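Local coordinates for protein 2-dehydropantoate 2-reductase (Enterococcus faecium, PDB 3WFJ) that probably catalyses the NADPH-dependent reduction of 2-dehydropantoate (ketopantoate) to (R)-pantoate, the second step in making pantoate from 3-methyl-2-oxobutanoate for pantothenate biosynthesis, at residues N105-E110 and Y182-K187; S13-M18 and T127-G132; N24-I29 and A55-V60. All coordinates share one frame; numbering follows the deposited sequence.

Contact 1 (N105-E110 and Y182-K187); sequences NGIGHE and YSIYRK. With NAD (nicotinamide-adenine-dinucleotide), chain I.
Ile107, in the loop after strand 100-102, and Ile184, on helix 181-191, mark the nearest backbone approach, with their CA atoms 6.8 Å apart. Their side chains meet through Ile107 CG1 and Ile184 CG2, 4.0 Å apart. Ile184 CG2 also faces the Gly106 carbonyl oxygen. Ile107 carries its CG1 branch anti to its own carbonyl carbon (chi1 -78°), and CD1 at the end of that branch reaches Tyr185, lying 3.9 Å from its CE2. Branched isoleucines suit this buried seam, where the helical C-terminal region packs on a loop of the Rossmann-type nucleotide-binding fold; Phe225 and Ile281, from two further helices, also pack on Ile107. The Tyr185 hydroxyl turns to a separate partner, the Glu232 carboxylate. At the cofactor end, the long chain of Lys187 crosses Asn105 at about a right angle, and its NZ donates to Asn105 OD1 at 2.6 Å. The ammonium sits in the carbonyl plane on a lone pair, with a C=O...N angle of 125°. NZ is also hydrogen-bonded to the backbone oxygen of Thr127. An amide suits position 105 because its oxygen can take the lysine while ND2 faces the nicotinamide ribose of NAD, although the exact geometry there is doubtful.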
loop_
_atom_site.group_PDB
_atom_site.type_symbol
_atom_site.label_atom_id
_atom_site.label_comp_id
_atom_site.label_asym_id
_atom_site.label_seq_id
_atom_site.Cartn_x
_atom_site.Cartn_y
_atom_site.Cartn_z
ATOM N N ASN A 105 -16.224 15.732 -2.047
ATOM C CA ASN A 105 -15.786 14.881 -0.898
ATOM C C ASN A 105 -14.401 15.170 -0.356
ATOM O O ASN A 105 -13.981 14.604 0.701
ATOM C CB ASN A 105 -15.858 13.395 -1.257
ATOM C CG ASN A 105 -16.920 12.692 -0.531
ATOM O OD1 ASN A 105 -17.332 13.100 0.557
ATOM N ND2 ASN A 105 -17.401 11.619 -1.078
ATOM N N GLY A 106 -13.654 16.006 -1.019
ATOM C CA GLY A 106 -12.343 16.208 -0.417
ATOM C C GLY A 106 -12.350 17.365 0.565
ATOM O O GLY A 106 -13.332 17.548 1.293
ATOM N N ILE A 107 -11.257 18.171 0.521
ATOM C CA ILE A 107 -10.965 19.226 1.480
ATOM C C ILE A 107 -10.278 20.354 0.763
ATOM O O ILE A 107 -9.358 20.150 0.019
ATOM C CB ILE A 107 -9.877 18.838 2.427
ATOM C CG1 ILE A 107 -10.349 17.892 3.537
ATOM C CG2 ILE A 107 -9.239 20.067 3.016
ATOM C CD1 ILE A 107 -9.148 17.155 4.179
ATOM N N GLY A 108 -10.731 21.575 0.966
ATOM C CA GLY A 108 -9.990 22.700 0.423
ATOM C C GLY A 108 -10.438 23.172 -0.902
ATOM O O GLY A 108 -9.783 24.046 -1.493
ATOM N N HIS A 109 -11.580 22.673 -1.365
ATOM C CA HIS A 109 -12.196 23.184 -2.591
ATOM C C HIS A 109 -12.470 24.705 -2.502
ATOM O O HIS A 109 -12.358 25.406 -3.510
ATOM C CB HIS A 109 -13.432 22.373 -2.927
ATOM C CG HIS A 109 -13.118 20.941 -3.124
ATOM N ND1 HIS A 109 -13.916 19.921 -2.645
ATOM C CD2 HIS A 109 -12.001 20.346 -3.609
ATOM C CE1 HIS A 109 -13.335 18.756 -2.883
ATOM N NE2 HIS A 109 -12.175 18.987 -3.477
ATOM N N GLU A 110 -12.710 25.250 -1.303
ATOM C CA GLU A 110 -12.891 26.768 -1.199
ATOM C C GLU A 110 -11.841 27.505 -1.953
ATOM O O GLU A 110 -12.148 28.502 -2.556
ATOM C CB GLU A 110 -12.902 27.421 0.218
ATOM C CG GLU A 110 -13.461 26.472 1.262
ATOM C CD GLU A 110 -12.476 25.497 1.801
ATOM O OE1 GLU A 110 -11.559 25.816 2.555
ATOM O OE2 GLU A 110 -12.706 24.358 1.511
ATOM N N TYR A 182 -15.274 21.381 10.668
ATOM C CA TYR A 182 -15.166 20.188 11.485
ATOM C C TYR A 182 -15.743 19.023 10.715
ATOM O O TYR A 182 -15.219 17.963 10.691
ATOM C CB TYR A 182 -15.909 20.333 12.787
ATOM C CG TYR A 182 -15.674 19.189 13.761
ATOM C CD1 TYR A 182 -14.842 19.339 14.860
ATOM C CD2 TYR A 182 -16.406 18.023 13.663
ATOM C CE1 TYR A 182 -14.703 18.329 15.830
ATOM C CE2 TYR A 182 -16.287 17.017 14.616
ATOM C CZ TYR A 182 -15.432 17.155 15.707
ATOM O OH TYR A 182 -15.229 16.087 16.559
ATOM N N SER A 183 -16.889 19.242 10.141
ATOM C CA SER A 183 -17.665 18.206 9.543
ATOM C C SER A 183 -17.001 17.640 8.287
ATOM O O SER A 183 -17.142 16.479 8.009
ATOM C CB SER A 183 -19.013 18.801 9.139
ATOM O OG SER A 183 -19.901 17.730 9.007
ATOM N N ILE A 184 -16.333 18.502 7.520
ATOM C CA ILE A 184 -15.574 18.151 6.308
ATOM C C ILE A 184 -14.349 17.355 6.657
ATOM O O ILE A 184 -14.156 16.269 6.148
ATOM C CB ILE A 184 -15.168 19.422 5.517
ATOM C CG1 ILE A 184 -16.379 19.954 4.697
ATOM C CG2 ILE A 184 -14.051 19.128 4.540
ATOM C CD1 ILE A 184 -16.259 21.380 4.221
ATOM N N TYR A 185 -13.533 17.880 7.549
ATOM C CA TYR A 185 -12.434 17.086 8.097
ATOM C C TYR A 185 -12.933 15.725 8.667
ATOM O O TYR A 185 -12.373 14.687 8.413
ATOM C CB TYR A 185 -11.611 17.854 9.171
ATOM C CG TYR A 185 -10.528 18.744 8.601
ATOM C CD1 TYR A 185 -10.639 20.147 8.634
ATOM C CD2 TYR A 185 -9.408 18.223 8.004
ATOM C CE1 TYR A 185 -9.647 20.993 8.181
ATOM C CE2 TYR A 185 -8.422 19.066 7.488
ATOM C CZ TYR A 185 -8.573 20.475 7.597
ATOM O OH TYR A 185 -7.570 21.326 7.124
ATOM N N ARG A 186 -13.990 15.710 9.441
ATOM C CA ARG A 186 -14.385 14.472 10.089
ATOM C C ARG A 186 -14.723 13.437 9.071
ATOM O O ARG A 186 -14.243 12.333 9.148
ATOM C CB ARG A 186 -15.607 14.690 10.954
ATOM C CG ARG A 186 -16.109 13.418 11.606
ATOM C CD ARG A 186 -17.228 13.836 12.547
ATOM N NE ARG A 186 -17.947 12.732 13.164
ATOM C CZ ARG A 186 -19.085 12.218 12.749
ATOM N NH1 ARG A 186 -19.671 12.671 11.669
ATOM N NH2 ARG A 186 -19.601 11.187 13.410
ATOM N N LYS A 187 -15.505 13.848 8.053
ATOM C CA LYS A 187 -15.779 12.963 6.912
ATOM C C LYS A 187 -14.542 12.578 6.040
ATOM O O LYS A 187 -14.454 11.457 5.633
ATOM C CB LYS A 187 -16.874 13.533 5.981
ATOM C CG LYS A 187 -17.627 12.426 5.253
ATOM C CD LYS A 187 -18.063 12.814 3.864
ATOM C CE LYS A 187 -18.915 11.686 3.286
ATOM N NZ LYS A 187 -19.316 12.033 1.898
HETATM P PA NAD I . -18.911 10.605 -11.130
HETATM O O1A NAD I . -17.489 10.316 -11.665
HETATM O O2A NAD I . -19.912 9.421 -11.021
HETATM O O5B NAD I . -19.497 11.748 -12.087
HETATM C C5B NAD I . -18.739 12.995 -12.053
HETATM C C4B NAD I . -18.198 13.394 -13.416
HETATM O O4B NAD I . -17.314 12.382 -13.966
HETATM C C3B NAD I . -19.312 13.606 -14.425
HETATM O O3B NAD I . -18.869 14.568 -15.387
HETATM C C2B NAD I . -19.283 12.349 -15.183
HETATM O O2B NAD I . -19.907 12.711 -16.409
HETATM C C1B NAD I . -17.760 12.101 -15.257
HETATM N N9A NAD I . -17.567 10.738 -15.702
HETATM C C8A NAD I . -18.056 9.672 -15.084
HETATM N N7A NAD I . -17.859 8.552 -15.820
HETATM C C5A NAD I . -17.231 8.936 -16.955
HETATM C C6A NAD I . -16.715 8.258 -18.160
HETATM N N6A NAD I . -16.829 6.950 -18.234
HETATM N N1A NAD I . -16.124 8.936 -19.137
HETATM C C2A NAD I . -15.993 10.259 -18.962
HETATM N N3A NAD I . -16.472 10.960 -17.909
HETATM C C4A NAD I . -17.076 10.370 -16.874
HETATM O O3 NAD I . -18.410 11.364 -9.689
HETATM P PN NAD I . -19.409 11.356 -8.454
HETATM O O1N NAD I . -20.141 10.156 -7.963
HETATM O O2N NAD I . -20.502 11.992 -9.313
HETATM O O5D NAD I . -18.851 12.344 -7.253
HETATM C C5D NAD I . -18.963 13.759 -7.255
HETATM C C4D NAD I . -18.231 14.183 -6.077
HETATM O O4D NAD I . -19.163 13.874 -5.077
HETATM C C3D NAD I . -16.964 13.324 -5.794
HETATM O O3D NAD I . -15.923 14.156 -5.278
HETATM C C2D NAD I . -17.363 12.340 -4.722
HETATM O O2D NAD I . -16.399 12.217 -3.764
HETATM C C1D NAD I . -18.579 13.006 -4.078
HETATM N N1N NAD I . -19.490 11.925 -3.661
HETATM C C2N NAD I . -19.821 10.901 -4.492
HETATM C C3N NAD I . -20.618 9.943 -3.970
HETATM C C7N NAD I . -21.193 8.778 -4.776
HETATM O O7N NAD I . -21.984 7.948 -4.266
HETATM N N7N NAD I . -21.041 8.674 -6.099
HETATM C C4N NAD I . -21.056 10.059 -2.624
HETATM C C5N NAD I . -20.657 11.091 -1.805
HETATM C C6N NAD I . -19.900 12.067 -2.392
#

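Contact 2 (S13-M18 and T127-G132); sequences SRFGLM and TMWTAG. With NAD (nicotinamide-adenine-dinucleotide), chain I.
Arg14 on helix 10-21 and Ala131 in the irregular chain between strands 122-127 and 132-135 are the closest backbone pair, their CA atoms 6.6 Å apart. Arg14 dominates the contact. Its chain runs straight through chi2 and bends at chi3 (-72°), which brings the guanidinium side-on to the Thr130 carbonyl. Both NE, at 2.8 Å, and NH2, at 2.9 Å, donate to that one oxygen, which lies in the guanidinium plane. Trp129 lays CE3 over one face of the guanidinium, off toward its rim; Arg14 CZ is 3.4 Å from Trp129 CE3 and the planes are 31° apart, so the two are inclined and not squarely stacked. Arginine suits the place because it offers a flat face to the indole and two N-H donors along one edge. Met18 adds a Met-aromatic contact, its SD 4.9 Å from the centroid of the Trp129 six-membered ring, while Phe15 approaches the five-membered ring obliquely. The indole NE1 is hydrogen-bonded to the Leu172 carbonyl oxygen, which helps fix the ring's rotation. Two residues earlier, Thr127 OG1 accepts from Trp129 N, an ST turn.

Beyond these side chains the loop reads the cofactor through its backbone: Ala131 N donates to the NAD carboxamide oxygen O7N, and NAD N7N donates to Ala131 O, each at 2.9 Å. The small methyl of Ala131 lets the chain lie close to the helix. Because the arginine is bound to the carbonyl of the Thr130-Ala131 peptide, its charge would probably polarise that peptide and strengthen the N-H offered to the nicotinamide amide.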
loop_
_atom_site.group_PDB
_atom_site.type_symbol
_atom_site.label_atom_id
_atom_site.label_comp_id
_atom_site.label_asym_id
_atom_site.label_seq_id
_atom_site.Cartn_x
_atom_site.Cartn_y
_atom_site.Cartn_z
ATOM N N SER A 13 -26.321 14.018 -11.050
ATOM C CA SER A 13 -27.624 13.476 -11.445
ATOM C C SER A 13 -28.575 13.164 -10.330
ATOM O O SER A 13 -29.747 13.420 -10.502
ATOM C CB SER A 13 -27.441 12.248 -12.314
ATOM O OG SER A 13 -26.707 12.665 -13.458
ATOM N N ARG A 14 -28.128 12.637 -9.193
ATOM C CA ARG A 14 -29.076 12.416 -8.131
ATOM C C ARG A 14 -29.736 13.749 -7.814
ATOM O O ARG A 14 -30.992 13.873 -7.752
ATOM C CB ARG A 14 -28.488 11.838 -6.835
ATOM C CG ARG A 14 -29.494 11.928 -5.695
ATOM C CD ARG A 14 -28.986 11.423 -4.354
ATOM N NE ARG A 14 -28.824 9.985 -4.201
ATOM C CZ ARG A 14 -29.821 9.104 -4.075
ATOM N NH1 ARG A 14 -31.089 9.498 -4.088
ATOM N NH2 ARG A 14 -29.542 7.822 -3.957
ATOM N N PHE A 15 -28.916 14.753 -7.555
ATOM C CA PHE A 15 -29.457 16.064 -7.118
ATOM C C PHE A 15 -30.280 16.729 -8.220
ATOM O O PHE A 15 -31.417 17.093 -7.985
ATOM C CB PHE A 15 -28.332 16.993 -6.694
ATOM C CG PHE A 15 -27.811 16.753 -5.282
ATOM C CD1 PHE A 15 -27.836 17.785 -4.347
ATOM C CD2 PHE A 15 -27.303 15.550 -4.907
ATOM C CE1 PHE A 15 -27.406 17.598 -3.047
ATOM C CE2 PHE A 15 -26.860 15.356 -3.602
ATOM C CZ PHE A 15 -26.915 16.395 -2.666
ATOM N N GLY A 16 -29.738 16.758 -9.443
ATOM C CA GLY A 16 -30.416 17.328 -10.600
ATOM C C GLY A 16 -31.840 16.823 -10.671
ATOM O O GLY A 16 -32.800 17.586 -10.791
ATOM N N LEU A 17 -31.983 15.520 -10.484
ATOM C CA LEU A 17 -33.254 14.860 -10.694
ATOM C C LEU A 17 -34.250 15.137 -9.576
ATOM O O LEU A 17 -35.398 15.455 -9.832
ATOM C CB LEU A 17 -33.021 13.372 -10.867
ATOM C CG LEU A 17 -34.295 12.557 -11.013
ATOM C CD1 LEU A 17 -34.060 11.446 -12.008
ATOM C CD2 LEU A 17 -34.794 11.987 -9.705
ATOM N N MET A 18 -33.800 15.116 -8.339
ATOM C CA MET A 18 -34.711 15.402 -7.217
ATOM C C MET A 18 -35.144 16.883 -7.144
ATOM O O MET A 18 -36.231 17.200 -6.693
ATOM C CB MET A 18 -34.059 14.926 -5.899
ATOM C CG MET A 18 -33.765 13.407 -5.909
ATOM S SD MET A 18 -32.917 12.821 -4.455
ATOM C CE MET A 18 -33.982 13.362 -3.131
ATOM N N THR A 127 -22.183 15.683 1.686
ATOM C CA THR A 127 -23.429 14.882 1.657
ATOM C C THR A 127 -23.137 13.419 1.997
ATOM O O THR A 127 -22.015 12.939 1.781
ATOM C CB THR A 127 -24.103 14.942 0.279
ATOM O OG1 THR A 127 -25.303 14.172 0.287
ATOM C CG2 THR A 127 -23.199 14.431 -0.780
ATOM N N MET A 128 -24.157 12.759 2.564
ATOM C CA MET A 128 -24.147 11.315 2.856
ATOM C C MET A 128 -25.011 10.609 1.863
ATOM O O MET A 128 -25.302 9.459 2.067
ATOM C CB MET A 128 -24.703 11.005 4.265
ATOM C CG MET A 128 -23.778 11.232 5.435
ATOM S SD MET A 128 -22.159 10.464 5.346
ATOM C CE MET A 128 -21.213 11.884 5.879
ATOM N N TRP A 129 -25.464 11.286 0.813
ATOM C CA TRP A 129 -26.202 10.610 -0.242
ATOM C C TRP A 129 -25.212 9.858 -1.069
ATOM O O TRP A 129 -24.084 10.253 -1.175
ATOM C CB TRP A 129 -27.012 11.575 -1.155
ATOM C CG TRP A 129 -28.212 12.160 -0.571
ATOM C CD1 TRP A 129 -28.335 13.393 -0.038
ATOM C CD2 TRP A 129 -29.509 11.566 -0.520
ATOM N NE1 TRP A 129 -29.620 13.601 0.408
ATOM C CE2 TRP A 129 -30.372 12.501 0.101
ATOM C CE3 TRP A 129 -30.030 10.332 -0.899
ATOM C CZ2 TRP A 129 -31.735 12.222 0.354
ATOM C CZ3 TRP A 129 -31.367 10.058 -0.617
ATOM C CH2 TRP A 129 -32.206 10.989 -0.015
ATOM N N THR A 130 -25.678 8.755 -1.653
ATOM C CA THR A 130 -24.904 7.908 -2.553
ATOM C C THR A 130 -25.532 7.858 -3.943
ATOM O O THR A 130 -26.648 8.269 -4.129
ATOM C CB THR A 130 -24.808 6.448 -2.019
ATOM O OG1 THR A 130 -26.108 5.953 -1.731
ATOM C CG2 THR A 130 -24.044 6.388 -0.778
ATOM N N ALA A 131 -24.787 7.383 -4.935
ATOM C CA ALA A 131 -25.295 7.316 -6.335
ATOM C C ALA A 131 -24.269 6.628 -7.224
ATOM O O ALA A 131 -23.057 6.837 -7.056
ATOM C CB ALA A 131 -25.607 8.709 -6.913
ATOM N N GLY A 132 -24.748 5.758 -8.101
ATOM C CA GLY A 132 -23.908 5.060 -9.036
ATOM C C GLY A 132 -24.306 5.376 -10.476
ATOM O O GLY A 132 -25.493 5.345 -10.847
HETATM P PA NAD I . -18.911 10.605 -11.130
HETATM O O1A NAD I . -17.489 10.316 -11.665
HETATM O O2A NAD I . -19.912 9.421 -11.021
HETATM O O5B NAD I . -19.497 11.748 -12.087
HETATM C C5B NAD I . -18.739 12.995 -12.053
HETATM C C4B NAD I . -18.198 13.394 -13.416
HETATM O O4B NAD I . -17.314 12.382 -13.966
HETATM C C3B NAD I . -19.312 13.606 -14.425
HETATM O O3B NAD I . -18.869 14.568 -15.387
HETATM C C2B NAD I . -19.283 12.349 -15.183
HETATM O O2B NAD I . -19.907 12.711 -16.409
HETATM C C1B NAD I . -17.760 12.101 -15.257
HETATM N N9A NAD I . -17.567 10.738 -15.702
HETATM C C8A NAD I . -18.056 9.672 -15.084
HETATM N N7A NAD I . -17.859 8.552 -15.820
HETATM C C5A NAD I . -17.231 8.936 -16.955
HETATM C C6A NAD I . -16.715 8.258 -18.160
HETATM N N6A NAD I . -16.829 6.950 -18.234
HETATM N N1A NAD I . -16.124 8.936 -19.137
HETATM C C2A NAD I . -15.993 10.259 -18.962
HETATM N N3A NAD I . -16.472 10.960 -17.909
HETATM C C4A NAD I . -17.076 10.370 -16.874
HETATM O O3 NAD I . -18.410 11.364 -9.689
HETATM P PN NAD I . -19.409 11.356 -8.454
HETATM O O1N NAD I . -20.141 10.156 -7.963
HETATM O O2N NAD I . -20.502 11.992 -9.313
HETATM O O5D NAD I . -18.851 12.344 -7.253
HETATM C C5D NAD I . -18.963 13.759 -7.255
HETATM C C4D NAD I . -18.231 14.183 -6.077
HETATM O O4D NAD I . -19.163 13.874 -5.077
HETATM C C3D NAD I . -16.964 13.324 -5.794
HETATM O O3D NAD I . -15.923 14.156 -5.278
HETATM C C2D NAD I . -17.363 12.340 -4.722
HETATM O O2D NAD I . -16.399 12.217 -3.764
HETATM C C1D NAD I . -18.579 13.006 -4.078
HETATM N N1N NAD I . -19.490 11.925 -3.661
HETATM C C2N NAD I . -19.821 10.901 -4.492
HETATM C C3N NAD I . -20.618 9.943 -3.970
HETATM C C7N NAD I . -21.193 8.778 -4.776
HETATM O O7N NAD I . -21.984 7.948 -4.266
HETATM N N7N NAD I . -21.041 8.674 -6.099
HETATM C C4N NAD I . -21.056 10.059 -2.624
HETATM C C5N NAD I . -20.657 11.091 -1.805
HETATM C C6N NAD I . -19.900 12.067 -2.392
#

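Contact 3 (N24-I29 and A55-V60)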
loop_
_atom_site.group_PDB
_atom_site.type_symbol
_atom_site.label_atom_id
_atom_site.label_comp_id
_atom_site.label_asym_id
_atom_site.label_seq_id
_atom_site.Cartn_x
_atom_site.Cartn_y
_atom_site.Cartn_z
ATOM N N ASN A 24 -38.142 22.403 -9.685
ATOM C CA ASN A 24 -37.172 23.430 -9.994
ATOM C C ASN A 24 -36.760 23.316 -11.446
ATOM O O ASN A 24 -36.916 22.273 -12.104
ATOM C CB ASN A 24 -35.917 23.306 -9.110
ATOM C CG ASN A 24 -36.135 23.743 -7.698
ATOM O OD1 ASN A 24 -36.203 22.921 -6.781
ATOM N ND2 ASN A 24 -36.439 25.019 -7.530
ATOM N N GLU A 25 -36.237 24.417 -11.963
ATOM C CA GLU A 25 -35.775 24.462 -13.338
ATOM C C GLU A 25 -34.330 24.106 -13.233
ATOM O O GLU A 25 -33.519 24.873 -12.736
ATOM C CB GLU A 25 -35.943 25.836 -13.956
ATOM C CG GLU A 25 -35.324 25.911 -15.326
ATOM C CD GLU A 25 -36.132 25.260 -16.467
ATOM O OE1 GLU A 25 -37.380 25.331 -16.492
ATOM O OE2 GLU A 25 -35.514 24.684 -17.381
ATOM N N VAL A 26 -34.022 22.920 -13.696
ATOM C CA VAL A 26 -32.698 22.360 -13.565
ATOM C C VAL A 26 -32.017 22.325 -14.925
ATOM O O VAL A 26 -32.556 21.816 -15.876
ATOM C CB VAL A 26 -32.820 20.907 -13.028
ATOM C CG1 VAL A 26 -31.502 20.180 -12.967
ATOM C CG2 VAL A 26 -33.489 20.930 -11.687
ATOM N N LEU A 27 -30.815 22.834 -15.004
ATOM C CA LEU A 27 -29.968 22.693 -16.204
ATOM C C LEU A 27 -28.703 21.902 -15.809
ATOM O O LEU A 27 -27.930 22.384 -14.985
ATOM C CB LEU A 27 -29.567 24.102 -16.672
ATOM C CG LEU A 27 -28.365 24.178 -17.587
ATOM C CD1 LEU A 27 -28.694 23.462 -18.883
ATOM C CD2 LEU A 27 -27.906 25.606 -17.833
ATOM N N LEU A 28 -28.481 20.720 -16.379
ATOM C CA LEU A 28 -27.256 19.961 -16.149
ATOM C C LEU A 28 -26.204 20.472 -17.050
ATOM O O LEU A 28 -26.444 20.820 -18.208
ATOM C CB LEU A 28 -27.432 18.509 -16.445
ATOM C CG LEU A 28 -28.629 17.759 -15.800
ATOM C CD1 LEU A 28 -28.682 16.329 -16.350
ATOM C CD2 LEU A 28 -28.578 17.712 -14.300
ATOM N N ILE A 29 -24.988 20.505 -16.525
ATOM C CA ILE A 29 -23.796 20.861 -17.289
ATOM C C ILE A 29 -22.820 19.671 -17.084
ATOM O O ILE A 29 -22.566 19.250 -15.951
ATOM C CB ILE A 29 -23.219 22.173 -16.776
ATOM C CG1 ILE A 29 -24.273 23.279 -16.839
ATOM C CG2 ILE A 29 -21.951 22.550 -17.532
ATOM C CD1 ILE A 29 -23.801 24.619 -16.290
ATOM N N ALA A 55 -36.554 11.305 -16.933
ATOM C CA ALA A 55 -36.798 12.727 -16.981
ATOM C C ALA A 55 -35.931 13.293 -18.073
ATOM O O ALA A 55 -34.727 13.037 -18.137
ATOM C CB ALA A 55 -36.453 13.400 -15.659
ATOM N N LYS A 56 -36.522 14.113 -18.916
ATOM C CA LYS A 56 -35.734 14.826 -19.879
ATOM C C LYS A 56 -35.291 16.217 -19.254
ATOM O O LYS A 56 -36.091 17.149 -19.049
ATOM C CB LYS A 56 -36.521 14.885 -21.196
ATOM C CG LYS A 56 -35.624 15.022 -22.403
ATOM C CD LYS A 56 -36.251 14.511 -23.685
ATOM C CE LYS A 56 -35.312 14.730 -24.866
ATOM N NZ LYS A 56 -35.682 13.882 -26.031
ATOM N N LEU A 57 -34.041 16.268 -18.807
ATOM C CA LEU A 57 -33.484 17.468 -18.171
ATOM C C LEU A 57 -32.657 18.114 -19.174
ATOM O O LEU A 57 -32.062 17.420 -19.981
ATOM C CB LEU A 57 -32.589 17.134 -16.997
ATOM C CG LEU A 57 -33.341 16.533 -15.796
ATOM C CD1 LEU A 57 -32.724 15.208 -15.375
ATOM C CD2 LEU A 57 -33.402 17.501 -14.615
ATOM N N PRO A 58 -32.697 19.443 -19.218
ATOM C CA PRO A 58 -31.893 20.144 -20.198
ATOM C C PRO A 58 -30.439 19.898 -19.824
ATOM O O PRO A 58 -30.126 19.850 -18.646
ATOM C CB PRO A 58 -32.270 21.614 -20.012
ATOM C CG PRO A 58 -33.372 21.682 -19.010
ATOM C CD PRO A 58 -33.704 20.306 -18.561
ATOM N N ILE A 59 -29.578 19.710 -20.824
ATOM C CA ILE A 59 -28.210 19.363 -20.562
ATOM C C ILE A 59 -27.301 19.908 -21.605
ATOM O O ILE A 59 -27.565 19.820 -22.794
ATOM C CB ILE A 59 -28.017 17.822 -20.440
ATOM C CG1 ILE A 59 -26.560 17.497 -20.054
ATOM C CG2 ILE A 59 -28.394 17.094 -21.709
ATOM C CD1 ILE A 59 -26.336 16.073 -19.571
ATOM N N VAL A 60 -26.231 20.524 -21.159
ATOM C CA VAL A 60 -25.315 21.237 -22.063
ATOM C C VAL A 60 -23.883 20.791 -21.817
ATOM O O VAL A 60 -23.437 20.685 -20.655
ATOM C CB VAL A 60 -25.454 22.784 -21.860
ATOM C CG1 VAL A 60 -25.061 23.241 -20.449
ATOM C CG2 VAL A 60 -24.672 23.555 -22.896
#
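The outer edge of the Rossmann sheet is formed here, where Leu28 and Ile29 of strand 25-30 pair in parallel with Ile59 and Val60 of the outermost strand, 59-61. Leu28 uses both its backbone N-H and its carbonyl: its N donates to Pro58 O at 2.9 Å, and its O accepts from Val60 N at 3.0 Å, so that it straddles Ile59. Proline has no N-H to give, yet its carbonyl serves fully as the acceptor that starts the pairing. A CA-H...O contact from Ile59 to Leu28 O accompanies these bonds.

The connection between the two strands passes through helix 33-42, a beta-alpha-beta crossover enlarged by the short strands 44-47 and 53-55. Asp30, directly after Ile29, is bound to NAD, as the acidic residue at the end of the second strand is in many NAD-binding Rossmann domains.

Leu28 and Ile59 share one sheet face, with Leu28 CB 3.8 Å from Ile59 CG1. Leu28 CD1 also lies against Leu57 CB, and Leu57 CD2 goes on to meet Val26 CG1 at 3.7 Å; their purely aliphatic surfaces suit a buried face, on which helix 10-21 packs against Val26 and Leu57 and helix 33-42 against Ile59. On the other face, Ile29 and Val60 lie side by side, pointing the same way. Val60 places CG1 between its backbone N and carbonyl carbon (chi1 63°), which directs that methyl to Ile29 CG1 at 3.7 Å. Leu27 CD1 lies 4.0 Å from the same Val60 CG1.

Overall arrangement
From the N terminus, helix 10-21 supplies the first half of contact 2 and strand 25-30 opens contact 3. Contact 3 closes first, at 55-60, joining the sheet's edge strand to its neighbour, and so falls wholly within the span of contact 2. The chain then reaches the 105-110 loop, which opens contact 1, before 127-132 completes contact 2; contact 1 closes only at helix 181-191, so contacts 1 and 2 cross. Gly16 of the helix packs on Val26, Leu57 and Leu28, linking contacts 2 and 3, while Lys187, packed on Met128, links contacts 1 and 2. Contacts 1 and 2 both touch NAD and join its loops to helices 181-191 and 10-21, while contact 3 secures the sheet edge farther off.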